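Local coordinates for coenzyme F420-dependent N(5),N(10)-methenyltetrahydromethanopterin reductase-related protein (Desulfurobacterium thermolithotrophum DSM 11699, PDB 6HUZ) that is a bacterial [Fe]-hydrogenase paralog that binds the iron-guanylylpyridinol cofactor and uses tetrahydrofolate derivatives as substrates, at residues Leu24-Tyr30 / Ile150-Gln155; Ser143-Ala148 / His158-Ala162. All coordinates share one frame; numbering follows the deposited sequence.

Contact 1 of 2, residues Leu24-Tyr30 / Ile150-Gln155. With FE9 (iron-guanylyl pyridinol cofactor), chain B.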
ATOM      1  N   LEU A  24      24.809   0.098 -13.701  1.00 39.88           N
ATOM      2  CA  LEU A  24      24.991  -0.930 -12.679  1.00 38.49           C
ATOM      3  C   LEU A  24      26.388  -1.541 -12.632  1.00 44.85           C
ATOM      4  O   LEU A  24      26.970  -1.614 -11.548  1.00 44.16           O
ATOM      5  CB  LEU A  24      23.932  -2.004 -12.857  1.00 37.12           C
ATOM      6  CG  LEU A  24      22.485  -1.507 -12.680  1.00 36.32           C
ATOM      7  CD1 LEU A  24      21.515  -2.430 -13.374  1.00 36.07           C
ATOM      8  CD2 LEU A  24      22.106  -1.362 -11.189  1.00 32.04           C
ATOM      9  N   GLY A  25      26.919  -1.972 -13.779  1.00 44.96           N
ATOM     10  CA  GLY A  25      28.255  -2.562 -13.843  1.00 43.28           C
ATOM     11  C   GLY A  25      28.361  -3.815 -14.683  1.00 44.42           C
ATOM     12  O   GLY A  25      27.400  -4.211 -15.344  1.00 44.89           O
ATOM     13  N   GLY A  26      29.536  -4.436 -14.648  1.00 39.54           N
ATOM     14  CA  GLY A  26      29.817  -5.660 -15.395  1.00 39.68           C
ATOM     15  C   GLY A  26      29.862  -5.424 -16.894  1.00 46.55           C
ATOM     16  O   GLY A  26      29.935  -4.281 -17.338  1.00 42.70           O
ATOM     17  N   GLU A  27      29.829  -6.508 -17.687  1.00 46.39           N
ATOM     18  CA  GLU A  27      29.870  -6.451 -19.152  1.00 44.88           C
ATOM     19  C   GLU A  27      28.906  -7.410 -19.760  1.00 49.55           C
ATOM     20  O   GLU A  27      28.647  -8.449 -19.153  1.00 49.02           O
ATOM     21  CB  GLU A  27      31.222  -6.968 -19.649  1.00 48.06           C
ATOM     22  CG  GLU A  27      32.384  -6.099 -19.298  1.00 61.74           C
ATOM     23  CD  GLU A  27      33.642  -6.624 -19.945  1.00 65.09           C
ATOM     24  OE1 GLU A  27      34.109  -5.982 -20.910  1.00 65.04           O
ATOM     25  OE2 GLU A  27      34.152  -7.679 -19.500  1.00 59.11           O
ATOM     26  N   PRO A  28      28.445  -7.159 -21.009  1.00 48.75           N
ATOM     27  CA  PRO A  28      27.557  -8.130 -21.649  1.00 45.87           C
ATOM     28  C   PRO A  28      28.319  -9.441 -21.808  1.00 46.29           C
ATOM     29  O   PRO A  28      29.559  -9.451 -21.785  1.00 48.12           O
ATOM     30  CB  PRO A  28      27.174  -7.467 -22.984  1.00 46.19           C
ATOM     31  CG  PRO A  28      28.209  -6.460 -23.224  1.00 53.75           C
ATOM     32  CD  PRO A  28      28.698  -6.000 -21.882  1.00 50.10           C
ATOM     33  N   PRO A  29      27.616 -10.574 -21.927  1.00 42.55           N
ATOM     34  CA  PRO A  29      26.159 -10.733 -21.995  1.00 40.79           C
ATOM     35  C   PRO A  29      25.478 -10.756 -20.628  1.00 43.66           C
ATOM     36  O   PRO A  29      25.982 -11.346 -19.678  1.00 43.99           O
ATOM     37  CB  PRO A  29      26.010 -12.055 -22.737  1.00 44.13           C
ATOM     38  CG  PRO A  29      27.170 -12.870 -22.211  1.00 49.94           C
ATOM     39  CD  PRO A  29      28.306 -11.872 -22.086  1.00 46.26           C
ATOM     40  N   TYR A  30      24.321 -10.110 -20.551  1.00 38.45           N
ATOM     41  CA  TYR A  30      23.520 -10.014 -19.341  1.00 39.28           C
ATOM     42  C   TYR A  30      22.277 -10.881 -19.488  1.00 41.69           C
ATOM     43  O   TYR A  30      21.878 -11.199 -20.608  1.00 40.15           O
ATOM     44  CB  TYR A  30      23.063  -8.560 -19.159  1.00 39.29           C
ATOM     45  CG  TYR A  30      24.186  -7.587 -18.867  1.00 40.41           C
ATOM     46  CD1 TYR A  30      24.819  -7.575 -17.627  1.00 41.47           C
ATOM     47  CD2 TYR A  30      24.555  -6.619 -19.794  1.00 40.55           C
ATOM     48  CE1 TYR A  30      25.803  -6.640 -17.328  1.00 44.83           C
ATOM     49  CE2 TYR A  30      25.560  -5.697 -19.519  1.00 41.67           C
ATOM     50  CZ  TYR A  30      26.174  -5.700 -18.277  1.00 48.52           C
ATOM     51  OH  TYR A  30      27.158  -4.772 -17.995  1.00 41.54           O
ATOM     52  N   ILE A 150      20.002  -7.773 -12.558  1.00 29.40           N
ATOM     53  CA  ILE A 150      20.287  -8.202 -13.909  1.00 29.50           C
ATOM     54  C   ILE A 150      21.514  -9.144 -13.837  1.00 35.45           C
ATOM     55  O   ILE A 150      22.629  -8.675 -13.554  1.00 35.98           O
ATOM     56  CB  ILE A 150      20.563  -6.989 -14.845  1.00 28.81           C
ATOM     57  CG1 ILE A 150      19.269  -6.104 -14.938  1.00 28.00           C
ATOM     58  CG2 ILE A 150      21.059  -7.465 -16.225  1.00 27.51           C
ATOM     59  CD1 ILE A 150      19.515  -4.739 -15.678  1.00 35.98           C
ATOM     60  N   PRO A 151      21.361 -10.457 -14.100  1.00 32.47           N
ATOM     61  CA  PRO A 151      22.542 -11.342 -14.042  1.00 34.47           C
ATOM     62  C   PRO A 151      23.653 -10.817 -14.941  1.00 40.57           C
ATOM     63  O   PRO A 151      23.398 -10.469 -16.109  1.00 40.93           O
ATOM     64  CB  PRO A 151      21.990 -12.678 -14.525  1.00 34.36           C
ATOM     65  CG  PRO A 151      20.540 -12.647 -14.055  1.00 33.35           C
ATOM     66  CD  PRO A 151      20.148 -11.230 -14.442  1.00 31.58           C
ATOM     67  N   GLY A 152      24.859 -10.735 -14.370  1.00 35.29           N
ATOM     68  CA  GLY A 152      26.045 -10.224 -15.051  1.00 38.45           C
ATOM     69  C   GLY A 152      26.527  -8.912 -14.466  1.00 40.81           C
ATOM     70  O   GLY A 152      27.635  -8.452 -14.771  1.00 37.88           O
ATOM     71  N   THR A 153      25.694  -8.296 -13.624  1.00 39.52           N
ATOM     72  CA  THR A 153      26.028  -7.053 -12.945  1.00 39.69           C
ATOM     73  C   THR A 153      26.564  -7.433 -11.536  1.00 39.32           C
ATOM     74  O   THR A 153      26.194  -8.475 -10.988  1.00 32.17           O
ATOM     75  CB  THR A 153      24.797  -6.163 -12.837  1.00 36.40           C
ATOM     76  OG1 THR A 153      23.809  -6.850 -12.065  1.00 35.96           O
ATOM     77  CG2 THR A 153      24.223  -5.784 -14.210  1.00 33.06           C
ATOM     78  N   PRO A 154      27.432  -6.623 -10.924  1.00 40.29           N
ATOM     79  CA  PRO A 154      27.909  -6.976  -9.574  1.00 40.39           C
ATOM     80  C   PRO A 154      26.779  -7.045  -8.530  1.00 39.64           C
ATOM     81  O   PRO A 154      26.957  -7.699  -7.505  1.00 38.87           O
ATOM     82  CB  PRO A 154      28.882  -5.850  -9.235  1.00 43.59           C
ATOM     83  CG  PRO A 154      28.505  -4.714 -10.144  1.00 48.24           C
ATOM     84  CD  PRO A 154      28.004  -5.345 -11.393  1.00 43.45           C
ATOM     85  N   GLN A 155      25.630  -6.376  -8.775  1.00 33.41           N
ATOM     86  CA  GLN A 155      24.493  -6.368  -7.832  1.00 33.24           C
ATOM     87  C   GLN A 155      23.831  -7.741  -7.773  1.00 38.65           C
ATOM     88  O   GLN A 155      23.203  -8.066  -6.769  1.00 34.82           O
ATOM     89  CB  GLN A 155      23.398  -5.330  -8.253  1.00 31.17           C
ATOM     90  CG  GLN A 155      23.815  -3.868  -8.102  1.00 34.44           C
ATOM     91  CD  GLN A 155      24.689  -3.344  -9.230  1.00 44.64           C
ATOM     92  OE1 GLN A 155      24.926  -4.003 -10.258  1.00 41.35           O
ATOM     93  NE2 GLN A 155      25.198  -2.132  -9.069  1.00 37.13           N
TER
HETATM   94  O2  FE9 B 401      14.657  -7.139 -17.583  1.00 34.73           O
HETATM   95 FE   FE9 B 401      14.585  -9.180 -15.088  1.00 38.83          FE
HETATM   96  C1F FE9 B 401      16.396  -9.163 -15.360  1.00 43.65           C
HETATM   97  O1F FE9 B 401      17.516  -9.157 -15.525  1.00 45.55           O
HETATM   98  C2F FE9 B 401      14.899  -9.164 -13.279  1.00 42.29           C
HETATM   99  O2F FE9 B 401      15.107  -9.188 -12.169  1.00 38.49           O
HETATM  100  C8  FE9 B 401      14.407 -11.076 -15.136  1.00 36.75           C
HETATM  101  O18 FE9 B 401      14.633 -11.784 -14.171  1.00 41.07           O
HETATM  102  C7  FE9 B 401      13.949 -11.714 -16.437  1.00 36.62           C
HETATM  103  C6  FE9 B 401      13.995 -10.621 -17.466  1.00 33.09           C
HETATM  104  N1  FE9 B 401      14.299  -9.325 -17.017  1.00 36.67           N
HETATM  105  C5  FE9 B 401      13.753 -10.925 -18.886  1.00 35.77           C
HETATM  106  C5M FE9 B 401      13.392 -12.324 -19.295  1.00 28.74           C
HETATM  107  C4  FE9 B 401      13.825  -9.821 -19.857  1.00 39.15           C
HETATM  108  C3  FE9 B 401      14.140  -8.448 -19.374  1.00 37.50           C
HETATM  109  C3M FE9 B 401      14.252  -7.273 -20.311  1.00 29.52           C
HETATM  110  C2  FE9 B 401      14.390  -8.245 -17.898  1.00 32.60           C
HETATM  111  O3P FE9 B 401      13.516 -10.115 -21.150  1.00 43.88           O
HETATM  112  P1  FE9 B 401      14.620 -10.314 -22.313  1.00 36.62           P
HETATM  113  O1P FE9 B 401      15.868  -9.688 -21.908  1.00 26.09           O
HETATM  114  O2P FE9 B 401      14.084  -9.501 -23.604  1.00 34.30           O
HETATM  115  O5' FE9 B 401      14.754 -11.887 -22.524  1.00 35.40           O
HETATM  116  C5' FE9 B 401      13.740 -12.666 -23.141  1.00 33.42           C
HETATM  117  C4' FE9 B 401      14.460 -13.685 -24.017  1.00 29.23           C
HETATM  118  O4' FE9 B 401      13.519 -14.619 -24.532  1.00 33.96           O
HETATM  119  C1' FE9 B 401      13.957 -15.006 -25.828  1.00 30.10           C
HETATM  120  C2' FE9 B 401      14.471 -13.715 -26.428  1.00 41.09           C
HETATM  121  O2' FE9 B 401      15.354 -13.897 -27.544  1.00 48.18           O
HETATM  122  C3' FE9 B 401      15.145 -13.056 -25.230  1.00 33.67           C
HETATM  123  O3' FE9 B 401      16.547 -13.320 -25.168  1.00 35.22           O
HETATM  124  N9A FE9 B 401      12.856 -15.675 -26.546  1.00 33.44           N
HETATM  125  C4A FE9 B 401      12.687 -16.975 -26.482  1.00 37.87           C
HETATM  126  N3A FE9 B 401      13.397 -17.971 -25.904  1.00 39.37           N
HETATM  127  C2A FE9 B 401      12.989 -19.245 -26.077  1.00 37.18           C
HETATM  128  N2A FE9 B 401      13.703 -20.206 -25.448  1.00 37.80           N
HETATM  129  N1A FE9 B 401      11.916 -19.595 -26.812  1.00 38.06           N
HETATM  130  C6A FE9 B 401      11.175 -18.692 -27.478  1.00 35.53           C
HETATM  131  O6A FE9 B 401      10.178 -19.028 -28.138  1.00 37.70           O
HETATM  132  C5A FE9 B 401      11.523 -17.278 -27.326  1.00 37.77           C
HETATM  133  N7A FE9 B 401      11.053 -16.106 -27.780  1.00 37.73           N
HETATM  134  C8A FE9 B 401      11.873 -15.138 -27.295  1.00 31.54           C
HETATM  135  O   HOH W   1      29.892  -8.789 -16.251  1.00 35.65           O
HETATM  136  O   HOH W   2      13.903  -7.038 -15.097  1.00 38.05           O

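Contact 2 of 2, residues Ser143-Ala148 / His158-Ala162. With FE9 (iron-guanylyl pyridinol cofactor), chain B.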
ATOM      1  N   SER A 143       8.453 -23.217  -9.326  1.00 31.26           N
ATOM      2  CA  SER A 143       9.104 -22.298  -8.392  1.00 29.57           C
ATOM      3  C   SER A 143       9.739 -21.174  -9.198  1.00 33.48           C
ATOM      4  O   SER A 143       9.268 -20.893 -10.300  1.00 32.62           O
ATOM      5  CB  SER A 143      10.148 -23.039  -7.566  1.00 37.82           C
ATOM      6  OG  SER A 143      10.743 -22.218  -6.577  1.00 26.26           O
ATOM      7  N   THR A 144      10.777 -20.513  -8.666  1.00 33.22           N
ATOM      8  CA  THR A 144      11.405 -19.389  -9.357  1.00 32.70           C
ATOM      9  C   THR A 144      12.897 -19.330  -9.130  1.00 36.41           C
ATOM     10  O   THR A 144      13.419 -19.864  -8.159  1.00 33.58           O
ATOM     11  CB  THR A 144      10.861 -17.970  -8.814  1.00 33.25           C
ATOM     12  OG1 THR A 144      11.243 -17.733  -7.441  1.00 26.39           O
ATOM     13  CG2 THR A 144       9.342 -17.792  -8.919  1.00 28.84           C
ATOM     14  N   MET A 145      13.583 -18.634 -10.041  1.00 33.87           N
ATOM     15  CA  MET A 145      15.007 -18.372  -9.929  1.00 33.21           C
ATOM     16  C   MET A 145      15.042 -16.901 -10.312  1.00 32.51           C
ATOM     17  O   MET A 145      15.647 -16.517 -11.301  1.00 34.08           O
ATOM     18  CB  MET A 145      15.857 -19.277 -10.841  1.00 34.52           C
ATOM     19  CG  MET A 145      16.119 -20.669 -10.221  1.00 36.40           C
ATOM     20  SD  MET A 145      17.091 -20.725  -8.688  1.00 40.76           S
ATOM     21  CE  MET A 145      18.671 -20.362  -9.265  1.00 36.87           C
ATOM     22  N   HIS A 146      14.340 -16.074  -9.501  1.00 28.88           N
ATOM     23  CA  HIS A 146      14.224 -14.647  -9.735  1.00 27.18           C
ATOM     24  C   HIS A 146      15.532 -13.966  -9.304  1.00 31.03           C
ATOM     25  O   HIS A 146      15.865 -13.968  -8.120  1.00 32.73           O
ATOM     26  CB  HIS A 146      13.012 -14.077  -8.994  1.00 27.06           C
ATOM     27  CG  HIS A 146      12.622 -12.721  -9.470  1.00 27.58           C
ATOM     28  ND1 HIS A 146      13.570 -11.739  -9.694  1.00 28.01           N
ATOM     29  CD2 HIS A 146      11.392 -12.214  -9.727  1.00 27.36           C
ATOM     30  CE1 HIS A 146      12.891 -10.665 -10.062  1.00 28.46           C
ATOM     31  NE2 HIS A 146      11.582 -10.911 -10.115  1.00 27.27           N
ATOM     32  N   PRO A 147      16.278 -13.399 -10.283  1.00 28.53           N
ATOM     33  CA  PRO A 147      17.549 -12.737  -9.950  1.00 27.45           C
ATOM     34  C   PRO A 147      17.419 -11.460  -9.129  1.00 30.00           C
ATOM     35  O   PRO A 147      18.391 -11.104  -8.462  1.00 32.61           O
ATOM     36  CB  PRO A 147      18.185 -12.465 -11.312  1.00 27.18           C
ATOM     37  CG  PRO A 147      17.074 -12.458 -12.281  1.00 27.02           C
ATOM     38  CD  PRO A 147      15.973 -13.316 -11.733  1.00 25.97           C
ATOM     39  N   ALA A 148      16.252 -10.769  -9.212  1.00 26.70           N
ATOM     40  CA  ALA A 148      15.942  -9.506  -8.486  1.00 23.29           C
ATOM     41  C   ALA A 148      17.168  -8.614  -8.686  1.00 29.86           C
ATOM     42  O   ALA A 148      17.721  -8.023  -7.751  1.00 30.01           O
ATOM     43  CB  ALA A 148      15.731  -9.802  -6.996  1.00 22.15           C
ATOM     44  N   HIS A 158      22.276 -12.990  -5.633  1.00 26.33           N
ATOM     45  CA  HIS A 158      21.280 -13.809  -4.932  1.00 24.80           C
ATOM     46  C   HIS A 158      20.218 -14.216  -5.896  1.00 27.04           C
ATOM     47  O   HIS A 158      20.181 -13.734  -7.024  1.00 29.09           O
ATOM     48  CB  HIS A 158      20.554 -12.847  -3.885  1.00 27.24           C
ATOM     49  CG  HIS A 158      20.189 -11.546  -4.552  1.00 29.52           C
ATOM     50  ND1 HIS A 158      21.061 -10.466  -4.550  1.00 32.55           N
ATOM     51  CD2 HIS A 158      19.127 -11.243  -5.333  1.00 30.55           C
ATOM     52  CE1 HIS A 158      20.483  -9.532  -5.292  1.00 31.49           C
ATOM     53  NE2 HIS A 158      19.323  -9.958  -5.791  1.00 31.13           N
ATOM     54  N   TYR A 159      19.313 -15.061  -5.430  1.00 28.67           N
ATOM     55  CA  TYR A 159      18.135 -15.477  -6.186  1.00 29.72           C
ATOM     56  C   TYR A 159      16.942 -15.537  -5.184  1.00 33.37           C
ATOM     57  O   TYR A 159      17.134 -15.899  -4.015  1.00 31.10           O
ATOM     58  CB  TYR A 159      18.290 -16.859  -6.800  1.00 32.72           C
ATOM     59  CG  TYR A 159      19.165 -16.909  -8.032  1.00 32.65           C
ATOM     60  CD1 TYR A 159      18.740 -16.361  -9.235  1.00 32.33           C
ATOM     61  CD2 TYR A 159      20.417 -17.517  -7.997  1.00 34.46           C
ATOM     62  CE1 TYR A 159      19.532 -16.413 -10.371  1.00 35.05           C
ATOM     63  CE2 TYR A 159      21.219 -17.582  -9.133  1.00 36.21           C
ATOM     64  CZ  TYR A 159      20.773 -17.022 -10.318  1.00 38.37           C
ATOM     65  OH  TYR A 159      21.545 -17.048 -11.446  1.00 38.86           O
ATOM     66  N   LEU A 160      15.736 -15.209  -5.664  1.00 26.43           N
ATOM     67  CA  LEU A 160      14.520 -15.310  -4.890  1.00 27.96           C
ATOM     68  C   LEU A 160      13.893 -16.592  -5.403  1.00 31.22           C
ATOM     69  O   LEU A 160      13.662 -16.714  -6.615  1.00 27.05           O
ATOM     70  CB  LEU A 160      13.596 -14.109  -5.118  1.00 27.03           C
ATOM     71  CG  LEU A 160      14.194 -12.746  -4.823  1.00 32.80           C
ATOM     72  CD1 LEU A 160      13.087 -11.665  -4.828  1.00 32.77           C
ATOM     73  CD2 LEU A 160      14.910 -12.733  -3.505  1.00 36.10           C
ATOM     74  N   ILE A 161      13.647 -17.548  -4.487  1.00 28.49           N
ATOM     75  CA  ILE A 161      13.103 -18.883  -4.762  1.00 28.46           C
ATOM     76  C   ILE A 161      11.761 -19.064  -4.098  1.00 34.29           C
ATOM     77  O   ILE A 161      11.628 -19.006  -2.862  1.00 35.00           O
ATOM     78  CB  ILE A 161      14.126 -19.994  -4.338  1.00 29.71           C
ATOM     79  CG1 ILE A 161      15.436 -19.855  -5.126  1.00 28.14           C
ATOM     80  CG2 ILE A 161      13.554 -21.417  -4.526  1.00 31.21           C
ATOM     81  CD1 ILE A 161      16.617 -20.544  -4.430  1.00 33.89           C
ATOM     82  N   ALA A 162      10.748 -19.281  -4.918  1.00 28.69           N
ATOM     83  CA  ALA A 162       9.373 -19.414  -4.415  1.00 25.92           C
ATOM     84  C   ALA A 162       9.128 -20.692  -3.627  1.00 29.20           C
ATOM     85  O   ALA A 162       9.483 -21.762  -4.083  1.00 32.16           O
ATOM     86  CB  ALA A 162       8.389 -19.344  -5.584  1.00 27.07           C
TER
HETATM   87  O2  FE9 B 401      14.657  -7.139 -17.583  1.00 34.73           O
HETATM   88 FE   FE9 B 401      14.585  -9.180 -15.088  1.00 38.83          FE
HETATM   89  C1F FE9 B 401      16.396  -9.163 -15.360  1.00 43.65           C
HETATM   90  O1F FE9 B 401      17.516  -9.157 -15.525  1.00 45.55           O
HETATM   91  C2F FE9 B 401      14.899  -9.164 -13.279  1.00 42.29           C
HETATM   92  O2F FE9 B 401      15.107  -9.188 -12.169  1.00 38.49           O
HETATM   93  C8  FE9 B 401      14.407 -11.076 -15.136  1.00 36.75           C
HETATM   94  O18 FE9 B 401      14.633 -11.784 -14.171  1.00 41.07           O
HETATM   95  C7  FE9 B 401      13.949 -11.714 -16.437  1.00 36.62           C
HETATM   96  C6  FE9 B 401      13.995 -10.621 -17.466  1.00 33.09           C
HETATM   97  N1  FE9 B 401      14.299  -9.325 -17.017  1.00 36.67           N
HETATM   98  C5  FE9 B 401      13.753 -10.925 -18.886  1.00 35.77           C
HETATM   99  C5M FE9 B 401      13.392 -12.324 -19.295  1.00 28.74           C
HETATM  100  C4  FE9 B 401      13.825  -9.821 -19.857  1.00 39.15           C
HETATM  101  C3  FE9 B 401      14.140  -8.448 -19.374  1.00 37.50           C
HETATM  102  C3M FE9 B 401      14.252  -7.273 -20.311  1.00 29.52           C
HETATM  103  C2  FE9 B 401      14.390  -8.245 -17.898  1.00 32.60           C
HETATM  104  O3P FE9 B 401      13.516 -10.115 -21.150  1.00 43.88           O
HETATM  105  P1  FE9 B 401      14.620 -10.314 -22.313  1.00 36.62           P
HETATM  106  O1P FE9 B 401      15.868  -9.688 -21.908  1.00 26.09           O
HETATM  107  O2P FE9 B 401      14.084  -9.501 -23.604  1.00 34.30           O
HETATM  108  O5' FE9 B 401      14.754 -11.887 -22.524  1.00 35.40           O
HETATM  109  C5' FE9 B 401      13.740 -12.666 -23.141  1.00 33.42           C
HETATM  110  C4' FE9 B 401      14.460 -13.685 -24.017  1.00 29.23           C
HETATM  111  O4' FE9 B 401      13.519 -14.619 -24.532  1.00 33.96           O
HETATM  112  C1' FE9 B 401      13.957 -15.006 -25.828  1.00 30.10           C
HETATM  113  C2' FE9 B 401      14.471 -13.715 -26.428  1.00 41.09           C
HETATM  114  O2' FE9 B 401      15.354 -13.897 -27.544  1.00 48.18           O
HETATM  115  C3' FE9 B 401      15.145 -13.056 -25.230  1.00 33.67           C
HETATM  116  O3' FE9 B 401      16.547 -13.320 -25.168  1.00 35.22           O
HETATM  117  N9A FE9 B 401      12.856 -15.675 -26.546  1.00 33.44           N
HETATM  118  C4A FE9 B 401      12.687 -16.975 -26.482  1.00 37.87           C
HETATM  119  N3A FE9 B 401      13.397 -17.971 -25.904  1.00 39.37           N
HETATM  120  C2A FE9 B 401      12.989 -19.245 -26.077  1.00 37.18           C
HETATM  121  N2A FE9 B 401      13.703 -20.206 -25.448  1.00 37.80           N
HETATM  122  N1A FE9 B 401      11.916 -19.595 -26.812  1.00 38.06           N
HETATM  123  C6A FE9 B 401      11.175 -18.692 -27.478  1.00 35.53           C
HETATM  124  O6A FE9 B 401      10.178 -19.028 -28.138  1.00 37.70           O
HETATM  125  C5A FE9 B 401      11.523 -17.278 -27.326  1.00 37.77           C
HETATM  126  N7A FE9 B 401      11.053 -16.106 -27.780  1.00 37.73           N
HETATM  127  C8A FE9 B 401      11.873 -15.138 -27.295  1.00 31.54           C
HETATM  128  O   HOH W   2      13.903  -7.038 -15.097  1.00 38.05           O

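Contact 1 of 2, residues Leu24-Tyr30 / Ile150-Gln155
Y30 leans against a type II beta turn, I150-T153, in a loop-to-loop contact that illustrates how a tight turn can be held beside a cofactor. Y30 CB meets I150 CG2 at 3.7 Å, and farther along the ring Y30 CE1 touches T153 CG2 at 3.6 Å, the two side chains crossing at about a right angle. P151 O sits at the ring edge close to its plane, while E27 O lies above one face, offset toward the rim. The ring is tied at its far end as well: Y30 OH donates to G25 O over 2.7 Å, coming from above that carbonyl plane. A phenylalanine here would probably leave G25 O without this donor and the 24-30 loop less firmly folded on itself. G152, at the third position of the turn, has positive phi, and a side chain there would run into the Y30 ring. I150 carries the turn to the iron site, I150 CA lying 3.3 Å from the oxygen O1F of a CO ligand on the iron, and it also touches the bound methenyltetrahydrofolate. Beyond these, L24 CD1 meets I150 CD1, and Q155, bent at chi2 (80°), sends NE2 to L24 O over 3.1 Å at a fairly straight 159°, with that oxygen in the plane of the amide. A water accepts from E27 N and donates to G152 O, bridging the loops. Helix 20-23 backs the contact through V20, which touches Y30, I150 and T153, and S273 of the second subunit packs on L24 and Q155. The turn closes internally at I150 O, which accepts both T153 N at 3.1 Å and T153 OG1 at 2.6 Å, the hydroxyl being turned back between backbone N and carbonyl carbon (chi1 61°).

Contact 2 of 2, residues Ser143-Ala148 / His158-Ala162
H146 and L160 form a single antiparallel bridge, a hydrogen-bonded pair in which L160 N reaches H146 O at 2.8 Å and H146 N reaches L160 O at 3.0 Å, both in the carbonyl planes. L160 O is gripped twice, since T144 OG1 also donates to it, from above the carbonyl plane, at 2.8 Å. One residue earlier, S143 OG, swung anti to its own nitrogen (chi1 -176°), meets A162 O on a lone pair. M145, folded at chi2 and chi3, sets CE over the centre of the Y159 ring, 3.6 Å from the centroid: a CH-pi contact, with SD farther above the same face. At the other end H158 NE2 donates to A148 O, which lies in the imidazole plane. A148 N donates in turn to H146 ND1 at 2.9 Å, in the ring plane, and H146 NE2 bonds to D204, so both ring nitrogens are engaged beside cofactor O2F. P147 CG lies 3.2 Å from cofactor O18. Strand 141-144 closes one side of the six-stranded parallel Rossmann-type sheet, and strand 158-163 pairs with 190-195; helix 174-186 packs on S143, Y159 and I161, and helix 32-41 on M145 and Y159.

The segments alternate along the chain, in the order 24-30, 143-148, 150-155, 158-162, so the end of strand 141-144 and the connection after it supply one side of each contact before strand 158-163 begins. The two centres lie about 17 Å apart. Contact 2 is fully buried, where the edge of the parallel sheet meets the start of the two-stranded one; contact 1 is more peripheral, between that connection and the loop joining helices 20-23 and 32-41. Both touch the bound methenyltetrahydrofolate and the second subunit. Contact 2 closes the base of the connection, pairing its two ends, and contact 1 packs its middle against the 24-30 loop; residues of both line the cofactor pocket.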